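Pyridoxine 4-oxidase (Mesorhizobium loti, PDB 4HA6) catalyses, as an FAD-dependent oxidase of the GMC oxidoreductase family, the oxidation of the 4-hydroxymethyl group of pyridoxine with oxygen as electron acceptor. Local coordinates at residues A[107-112]-A[461-466]; A[101-106]-A[451-456]. All blocks are in the same frame, centred on the assembly; numbering follows the deposited sequence.

Interaction 1 of 2, residues A[107-112]-A[461-466]; sequences SGDRRW and VDANLR
A loop-to-loop contact, pinned by one indole hydrogen bond, joins the link between helices 97-107 and 114-124 to a type I turn, Asp462 to Leu465, that precedes strand 473-475. Trp112 NE1 donates to Ala463 O at 3.0 Å (N-H...O 156°), in the indole plane and onto a lone pair of the carbonyl, which helps to fix the rotation of the ring. Past this edge, Trp112 CZ2 packs obliquely on Leu465 CD2 at 3.7 Å. Ala463 CB is tucked against Asp109 CB at 3.6 Å, with Ser107 CB a little farther off. The Arg111 chain, CG in the crowded position between backbone N and carbonyl carbon (chi1 53°), lays CG over one indole face, toward the rim, and bends at chi3, bringing NH1 to 3.2 Å from Ala463 O; NH1 is hydrogen-bonded to Gln503. Both backbones are braced from within: Asp109 OD1 takes Arg111 N in an Asx turn, while Asp462 OD1 accepts Asn464 N and Arg466 N. Arg466 also forms a side-on salt bridge to Asp462 OD2 through NE and NH2. Helix 490-506 lies against the contact, Thr499 touching Arg111 and Trp112, Ile496 and Phe500 touching Leu465; Leu465 is tied by its backbone to Val475 of strand 473-475.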
ATOM      1  N   SER A 107      -1.047  18.355  -7.576  1.00  8.74           N
ATOM      2  CA  SER A 107      -2.495  18.580  -7.535  1.00  5.58           C
ATOM      3  C   SER A 107      -2.886  20.046  -7.605  1.00  8.28           C
ATOM      4  O   SER A 107      -4.025  20.378  -7.998  1.00  9.74           O
ATOM      5  CB  SER A 107      -3.077  18.006  -6.238  1.00 10.19           C
ATOM      6  OG  SER A 107      -2.622  18.732  -5.097  1.00 13.69           O
ATOM      7  N   GLY A 108      -1.967  20.918  -7.186  1.00  6.87           N
ATOM      8  CA  GLY A 108      -2.245  22.341  -7.127  1.00  9.69           C
ATOM      9  C   GLY A 108      -3.146  22.693  -5.958  1.00 18.40           C
ATOM     10  O   GLY A 108      -3.739  23.778  -5.922  1.00 19.86           O
ATOM     11  N   ASP A 109      -3.254  21.779  -4.992  1.00 12.18           N
ATOM     12  CA  ASP A 109      -4.132  21.994  -3.856  1.00  8.91           C
ATOM     13  C   ASP A 109      -3.450  21.696  -2.507  1.00 21.57           C
ATOM     14  O   ASP A 109      -2.949  20.585  -2.283  1.00  7.58           O
ATOM     15  CB  ASP A 109      -5.407  21.164  -4.022  1.00 13.25           C
ATOM     16  CG  ASP A 109      -6.548  21.671  -3.157  1.00 21.71           C
ATOM     17  OD1 ASP A 109      -6.278  22.110  -2.019  1.00 14.87           O
ATOM     18  OD2 ASP A 109      -7.716  21.618  -3.595  1.00 26.23           O
ATOM     19  N   ARG A 110      -3.491  22.687  -1.607  1.00 10.75           N
ATOM     20  CA  ARG A 110      -2.860  22.650  -0.283  0.61 11.62           C
ATOM     21  C   ARG A 110      -3.392  21.545   0.623  1.00 13.05           C
ATOM     22  O   ARG A 110      -2.749  21.156   1.606  1.00  8.04           O
ATOM     23  CB  ARG A 110      -3.120  23.974   0.447  0.61 15.30           C
ATOM     24  CG  ARG A 110      -2.318  25.175  -0.012  0.61 19.45           C
ATOM     25  CD  ARG A 110      -2.651  26.397   0.867  0.61 25.29           C
ATOM     26  NE  ARG A 110      -4.036  26.859   0.719  0.61 26.59           N
ATOM     27  CZ  ARG A 110      -5.014  26.621   1.591  0.61 18.48           C
ATOM     28  NH1 ARG A 110      -4.779  25.916   2.691  0.61 18.43           N
ATOM     29  NH2 ARG A 110      -6.233  27.087   1.363  0.61 13.00           N
ATOM     30  N   ARG A 111      -4.602  21.073   0.326  1.00  7.53           N
ATOM     31  CA  ARG A 111      -5.267  20.078   1.169  1.00  9.94           C
ATOM     32  C   ARG A 111      -4.496  18.774   1.260  1.00 10.92           C
ATOM     33  O   ARG A 111      -4.699  17.984   2.189  1.00 11.19           O
ATOM     34  CB  ARG A 111      -6.677  19.802   0.656  1.00  9.96           C
ATOM     35  CG  ARG A 111      -6.727  19.431  -0.809  1.00 23.51           C
ATOM     36  CD  ARG A 111      -8.161  19.494  -1.307  1.00 28.90           C
ATOM     37  NE  ARG A 111      -8.934  18.594  -0.479  1.00 32.28           N
ATOM     38  CZ  ARG A 111      -9.965  17.884  -0.897  1.00 28.89           C
ATOM     39  NH1 ARG A 111     -10.389  17.975  -2.150  1.00 36.23           N
ATOM     40  NH2 ARG A 111     -10.556  17.071  -0.041  1.00 29.13           N
ATOM     41  N   TRP A 112      -3.598  18.569   0.299  1.00  7.16           N
ATOM     42  CA  TRP A 112      -2.851  17.336   0.187  1.00  7.01           C
ATOM     43  C   TRP A 112      -1.467  17.476   0.795  1.00  9.14           C
ATOM     44  O   TRP A 112      -0.621  16.597   0.630  1.00  9.97           O
ATOM     45  CB  TRP A 112      -2.766  16.926  -1.291  1.00  8.70           C
ATOM     46  CG  TRP A 112      -4.128  16.546  -1.852  1.00  8.65           C
ATOM     47  CD1 TRP A 112      -4.827  17.178  -2.856  1.00  6.46           C
ATOM     48  CD2 TRP A 112      -4.959  15.469  -1.410  1.00  3.76           C
ATOM     49  NE1 TRP A 112      -6.033  16.534  -3.072  1.00  5.54           N
ATOM     50  CE2 TRP A 112      -6.135  15.485  -2.192  1.00  6.78           C
ATOM     51  CE3 TRP A 112      -4.819  14.479  -0.435  1.00 10.09           C
ATOM     52  CZ2 TRP A 112      -7.153  14.562  -2.022  1.00 10.07           C
ATOM     53  CZ3 TRP A 112      -5.832  13.569  -0.267  1.00 14.56           C
ATOM     54  CH2 TRP A 112      -6.983  13.613  -1.055  1.00  4.15           C
ATOM     55  N   VAL A 461      -7.794  12.200 -12.242  1.00  3.33           N
ATOM     56  CA  VAL A 461      -8.691  12.955 -11.371  1.00  5.45           C
ATOM     57  C   VAL A 461      -8.122  14.319 -11.011  1.00  7.30           C
ATOM     58  O   VAL A 461      -6.906  14.556 -11.124  1.00  4.84           O
ATOM     59  CB  VAL A 461      -9.072  12.184 -10.095  1.00  6.53           C
ATOM     60  CG1 VAL A 461      -9.761  10.896 -10.471  1.00  2.61           C
ATOM     61  CG2 VAL A 461      -7.831  11.891  -9.232  1.00  2.84           C
ATOM     62  N   ASP A 462      -9.010  15.235 -10.631  1.00  5.27           N
ATOM     63  CA  ASP A 462      -8.574  16.549 -10.188  1.00  8.89           C
ATOM     64  C   ASP A 462      -8.294  16.466  -8.700  1.00  8.52           C
ATOM     65  O   ASP A 462      -8.296  15.367  -8.144  1.00 11.34           O
ATOM     66  CB  ASP A 462      -9.599  17.651 -10.534  1.00  4.59           C
ATOM     67  CG  ASP A 462     -10.976  17.452  -9.871  1.00 13.66           C
ATOM     68  OD1 ASP A 462     -11.129  16.667  -8.910  1.00  7.47           O
ATOM     69  OD2 ASP A 462     -11.937  18.117 -10.317  1.00 18.48           O
ATOM     70  N   ALA A 463      -8.096  17.615  -8.057  1.00  6.05           N
ATOM     71  CA  ALA A 463      -7.693  17.669  -6.656  1.00 12.34           C
ATOM     72  C   ALA A 463      -8.824  17.248  -5.734  1.00 10.47           C
ATOM     73  O   ALA A 463      -8.594  16.932  -4.565  1.00 12.76           O
ATOM     74  CB  ALA A 463      -7.214  19.069  -6.303  1.00  9.18           C
ATOM     75  N   ASN A 464     -10.043  17.269  -6.257  1.00  6.76           N
ATOM     76  CA  ASN A 464     -11.219  16.830  -5.517  1.00  7.74           C
ATOM     77  C   ASN A 464     -11.504  15.345  -5.722  1.00 10.63           C
ATOM     78  O   ASN A 464     -12.495  14.812  -5.180  1.00  9.75           O
ATOM     79  CB  ASN A 464     -12.445  17.653  -5.939  1.00 17.82           C
ATOM     80  CG  ASN A 464     -12.335  19.113  -5.530  1.00 22.53           C
ATOM     81  OD1 ASN A 464     -12.028  19.421  -4.382  1.00 25.30           O
ATOM     82  ND2 ASN A 464     -12.564  20.015  -6.475  1.00 33.49           N
ATOM     83  N   LEU A 465     -10.645  14.696  -6.516  1.00  5.59           N
ATOM     84  CA  LEU A 465     -10.720  13.246  -6.817  1.00  6.66           C
ATOM     85  C   LEU A 465     -11.822  12.867  -7.811  1.00  6.83           C
ATOM     86  O   LEU A 465     -12.215  11.684  -7.914  1.00  5.31           O
ATOM     87  CB  LEU A 465     -10.818  12.390  -5.536  1.00  5.69           C
ATOM     88  CG  LEU A 465      -9.789  12.675  -4.435  1.00 10.89           C
ATOM     89  CD1 LEU A 465      -9.962  11.730  -3.247  1.00  9.64           C
ATOM     90  CD2 LEU A 465      -8.368  12.616  -4.966  1.00  6.67           C
ATOM     91  N   ARG A 466     -12.306  13.866  -8.554  1.00  3.12           N
ATOM     92  CA  ARG A 466     -13.335  13.655  -9.555  1.00  6.61           C
ATOM     93  C   ARG A 466     -12.672  13.292 -10.889  1.00 11.80           C
ATOM     94  O   ARG A 466     -11.770  13.996 -11.348  1.00  5.15           O
ATOM     95  CB  ARG A 466     -14.172  14.932  -9.708  1.00  6.52           C
ATOM     96  CG  ARG A 466     -15.356  14.817 -10.665  1.00 15.58           C
ATOM     97  CD  ARG A 466     -15.893  16.213 -11.051  1.00 14.67           C
ATOM     98  NE  ARG A 466     -14.804  17.067 -11.525  1.00 31.00           N
ATOM     99  CZ  ARG A 466     -14.417  17.193 -12.794  1.00 27.84           C
ATOM    100  NH1 ARG A 466     -15.041  16.536 -13.771  1.00 19.40           N
ATOM    101  NH2 ARG A 466     -13.395  17.994 -13.088  1.00 23.67           N
TER

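Interaction 2 of 2, residues A[101-106]-A[451-456]; sequences QAWVDA and CRMGKD
Two successive carbonyls near the C-terminal end of helix 97-107 are held by one residue, Lys455, of the loop between strands 441-443 and 473-475 that packs against this helix end. Its backbone N donates to Ala106 O at 2.9 Å, in the carbonyl plane, while its ammonium NZ reaches Asp105 O, also at 2.9 Å and nearly along the C=O axis (165°). To get there, the side chain leaves with CG in the crowded position between backbone N and carbonyl carbon (chi1 67°), runs extended alongside Ala106 O, and bends only at chi4. Gly454 CA adds a CA-H...O contact of 3.5 Å to Ala106 O, and a water donates to the same oxygen and to Asp456 OD1. On the buried side, Met453 CE comes obliquely to Trp103 CE3 at 4.4 Å, a loose apolar touch; Trp103 NE1 is bonded to Asn483 O. Farther out, Arg452 forms an end-on salt bridge to Asp456, NH2 to OD2 at 2.7 Å and NH1 to OD1 at 3.0 Å; both oxygens lie close to the guanidinium plane and accept on their syn lone pairs. This fixes the carboxylate that holds the water. With carbonyls of the final helical turn facing a lysine, the positive charge probably interacts favourably with the negative end of the helix dipole.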
ATOM      1  N   GLN A 101       4.361  17.133  -0.089  1.00  7.17           N
ATOM      2  CA  GLN A 101       4.659  18.349  -0.829  1.00  6.98           C
ATOM      3  C   GLN A 101       4.563  18.078  -2.324  1.00  9.56           C
ATOM      4  O   GLN A 101       4.074  18.917  -3.085  1.00 10.33           O
ATOM      5  CB  GLN A 101       6.053  18.892  -0.484  1.00 13.44           C
ATOM      6  CG  GLN A 101       6.403  20.183  -1.241  1.00 13.69           C
ATOM      7  CD  GLN A 101       5.410  21.312  -0.969  1.00 20.56           C
ATOM      8  OE1 GLN A 101       5.140  21.650   0.187  1.00 27.07           O
ATOM      9  NE2 GLN A 101       4.854  21.892  -2.034  1.00 20.46           N
ATOM     10  N   ALA A 102       5.028  16.903  -2.741  1.00  9.71           N
ATOM     11  CA  ALA A 102       4.938  16.500  -4.138  1.00  7.83           C
ATOM     12  C   ALA A 102       3.483  16.329  -4.589  1.00  7.82           C
ATOM     13  O   ALA A 102       3.165  16.573  -5.756  1.00 13.01           O
ATOM     14  CB  ALA A 102       5.742  15.228  -4.389  1.00  7.17           C
ATOM     15  N   TRP A 103       2.606  15.897  -3.679  1.00  3.25           N
ATOM     16  CA  TRP A 103       1.176  15.801  -4.000  1.00  6.94           C
ATOM     17  C   TRP A 103       0.579  17.187  -4.216  1.00  9.66           C
ATOM     18  O   TRP A 103      -0.317  17.363  -5.056  1.00  3.84           O
ATOM     19  CB  TRP A 103       0.379  15.116  -2.877  1.00  3.55           C
ATOM     20  CG  TRP A 103       0.617  13.632  -2.725  1.00  4.28           C
ATOM     21  CD1 TRP A 103       1.681  12.914  -3.187  1.00  2.78           C
ATOM     22  CD2 TRP A 103      -0.245  12.691  -2.057  1.00  7.63           C
ATOM     23  NE1 TRP A 103       1.542  11.591  -2.849  1.00  4.83           N
ATOM     24  CE2 TRP A 103       0.361  11.425  -2.160  1.00  5.05           C
ATOM     25  CE3 TRP A 103      -1.483  12.800  -1.401  1.00  4.42           C
ATOM     26  CZ2 TRP A 103      -0.220  10.268  -1.617  1.00  3.24           C
ATOM     27  CZ3 TRP A 103      -2.054  11.652  -0.852  1.00  3.97           C
ATOM     28  CH2 TRP A 103      -1.424  10.405  -0.965  1.00  3.71           C
ATOM     29  N   VAL A 104       1.064  18.159  -3.436  1.00  7.85           N
ATOM     30  CA  VAL A 104       0.593  19.543  -3.531  1.00 10.91           C
ATOM     31  C   VAL A 104       1.002  20.141  -4.868  1.00  9.33           C
ATOM     32  O   VAL A 104       0.179  20.739  -5.573  1.00 10.49           O
ATOM     33  CB  VAL A 104       1.164  20.420  -2.399  1.00 11.57           C
ATOM     34  CG1 VAL A 104       0.821  21.879  -2.625  1.00 11.71           C
ATOM     35  CG2 VAL A 104       0.615  19.973  -1.062  1.00  9.48           C
ATOM     36  N   ASP A 105       2.282  19.995  -5.198  1.00  9.26           N
ATOM     37  CA  ASP A 105       2.796  20.446  -6.482  1.00  8.45           C
ATOM     38  C   ASP A 105       2.015  19.790  -7.629  1.00 13.04           C
ATOM     39  O   ASP A 105       1.633  20.456  -8.580  1.00  8.58           O
ATOM     40  CB  ASP A 105       4.289  20.124  -6.604  1.00  7.57           C
ATOM     41  CG  ASP A 105       5.121  20.771  -5.500  1.00 14.05           C
ATOM     42  OD1 ASP A 105       4.645  21.745  -4.874  1.00 17.87           O
ATOM     43  OD2 ASP A 105       6.250  20.302  -5.252  1.00 17.89           O
ATOM     44  N   ALA A 106       1.771  18.486  -7.530  1.00 12.93           N
ATOM     45  CA  ALA A 106       1.074  17.761  -8.598  1.00 11.28           C
ATOM     46  C   ALA A 106      -0.389  18.192  -8.717  1.00  7.90           C
ATOM     47  O   ALA A 106      -0.906  18.390  -9.823  1.00 12.59           O
ATOM     48  CB  ALA A 106       1.182  16.233  -8.373  1.00  9.52           C
ATOM     49  N   CYS A 451      -4.547   6.014 -11.408  1.00  4.25           N
ATOM     50  CA  CYS A 451      -5.582   6.979 -11.746  1.00  3.27           C
ATOM     51  C   CYS A 451      -5.109   8.308 -11.167  1.00  5.69           C
ATOM     52  O   CYS A 451      -5.775   8.892 -10.314  1.00  4.14           O
ATOM     53  CB  CYS A 451      -6.927   6.573 -11.147  1.00  3.31           C
ATOM     54  SG  CYS A 451      -7.670   5.024 -11.857  1.00  3.80           S
ATOM     55  N   ARG A 452      -3.946   8.780 -11.625  1.00  6.50           N
ATOM     56  CA  ARG A 452      -3.256   9.856 -10.892  1.00 13.39           C
ATOM     57  C   ARG A 452      -4.057  11.149 -10.765  1.00  6.60           C
ATOM     58  O   ARG A 452      -4.697  11.635 -11.725  1.00  7.73           O
ATOM     59  CB  ARG A 452      -1.850  10.142 -11.445  1.00 13.89           C
ATOM     60  CG  ARG A 452      -1.846  10.891 -12.747  1.00 17.44           C
ATOM     61  CD  ARG A 452      -0.441  11.231 -13.260  1.00 11.08           C
ATOM     62  NE  ARG A 452      -0.597  11.801 -14.594  1.00 13.18           N
ATOM     63  CZ  ARG A 452      -0.860  13.085 -14.822  1.00 13.78           C
ATOM     64  NH1 ARG A 452      -0.954  13.931 -13.805  1.00  9.02           N
ATOM     65  NH2 ARG A 452      -1.012  13.527 -16.065  1.00  7.02           N
ATOM     66  N   MET A 453      -4.043  11.677  -9.554  1.00  4.98           N
ATOM     67  CA  MET A 453      -4.568  13.000  -9.285  1.00  9.11           C
ATOM     68  C   MET A 453      -3.576  14.023  -9.819  1.00  8.20           C
ATOM     69  O   MET A 453      -2.362  13.882  -9.608  1.00  6.81           O
ATOM     70  CB  MET A 453      -4.744  13.167  -7.775  1.00 10.00           C
ATOM     71  CG  MET A 453      -5.062  14.579  -7.341  1.00 12.92           C
ATOM     72  SD  MET A 453      -5.281  14.735  -5.551  1.00  9.49           S
ATOM     73  CE  MET A 453      -3.649  14.256  -4.957  1.00  6.55           C
ATOM     74  N   GLY A 454      -4.070  15.046 -10.519  1.00  4.93           N
ATOM     75  CA  GLY A 454      -3.183  16.090 -11.022  1.00  5.40           C
ATOM     76  C   GLY A 454      -3.951  17.312 -11.495  1.00  8.22           C
ATOM     77  O   GLY A 454      -5.152  17.233 -11.793  1.00  6.35           O
ATOM     78  N   LYS A 455      -3.270  18.448 -11.572  1.00  7.29           N
ATOM     79  CA  LYS A 455      -3.913  19.681 -12.040  1.00 10.84           C
ATOM     80  C   LYS A 455      -3.806  19.867 -13.560  1.00 10.92           C
ATOM     81  O   LYS A 455      -4.442  20.755 -14.135  1.00 12.96           O
ATOM     82  CB  LYS A 455      -3.291  20.881 -11.335  1.00 13.70           C
ATOM     83  CG  LYS A 455      -1.835  21.135 -11.720  1.00 11.61           C
ATOM     84  CD  LYS A 455      -1.253  22.249 -10.827  1.00 17.19           C
ATOM     85  CE  LYS A 455       0.133  22.659 -11.270  1.00 20.09           C
ATOM     86  NZ  LYS A 455       1.072  21.509 -11.249  1.00 29.84           N
ATOM     87  N   ASP A 456      -2.990  19.041 -14.204  1.00  8.21           N
ATOM     88  CA  ASP A 456      -2.774  19.144 -15.650  1.00  7.89           C
ATOM     89  C   ASP A 456      -3.935  18.484 -16.402  1.00  9.57           C
ATOM     90  O   ASP A 456      -4.645  17.645 -15.829  1.00 12.44           O
ATOM     91  CB  ASP A 456      -1.417  18.525 -16.017  1.00  8.88           C
ATOM     92  CG  ASP A 456      -1.302  17.068 -15.581  1.00 12.94           C
ATOM     93  OD1 ASP A 456      -1.314  16.815 -14.359  1.00 15.31           O
ATOM     94  OD2 ASP A 456      -1.187  16.176 -16.460  1.00  8.76           O
TER
HETATM   95  O   HOH W   1       0.495  17.775 -12.634  1.00 15.12           O

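Interactions 1 and 2 are consecutive parts of one seam, their centres about 7 Å apart: the end of helix 97-107 and its following loop run past two pieces of the chain between strands 441-443 and 473-475. Those pieces are paired with each other, Val461 O probably accepting from Gly454 N at 2.9 Å and Val461 N probably donating to Arg452 O at 3.2 Å. Met453 bridges the contacts, its SD packed 3.2 Å from Trp112 NE1. The seam thus joins N- and C-terminal family regions of the GMC fold. The side chains of Leu465 and Trp103 each stand about 11 Å from bound FAD, so neither is in contact with it.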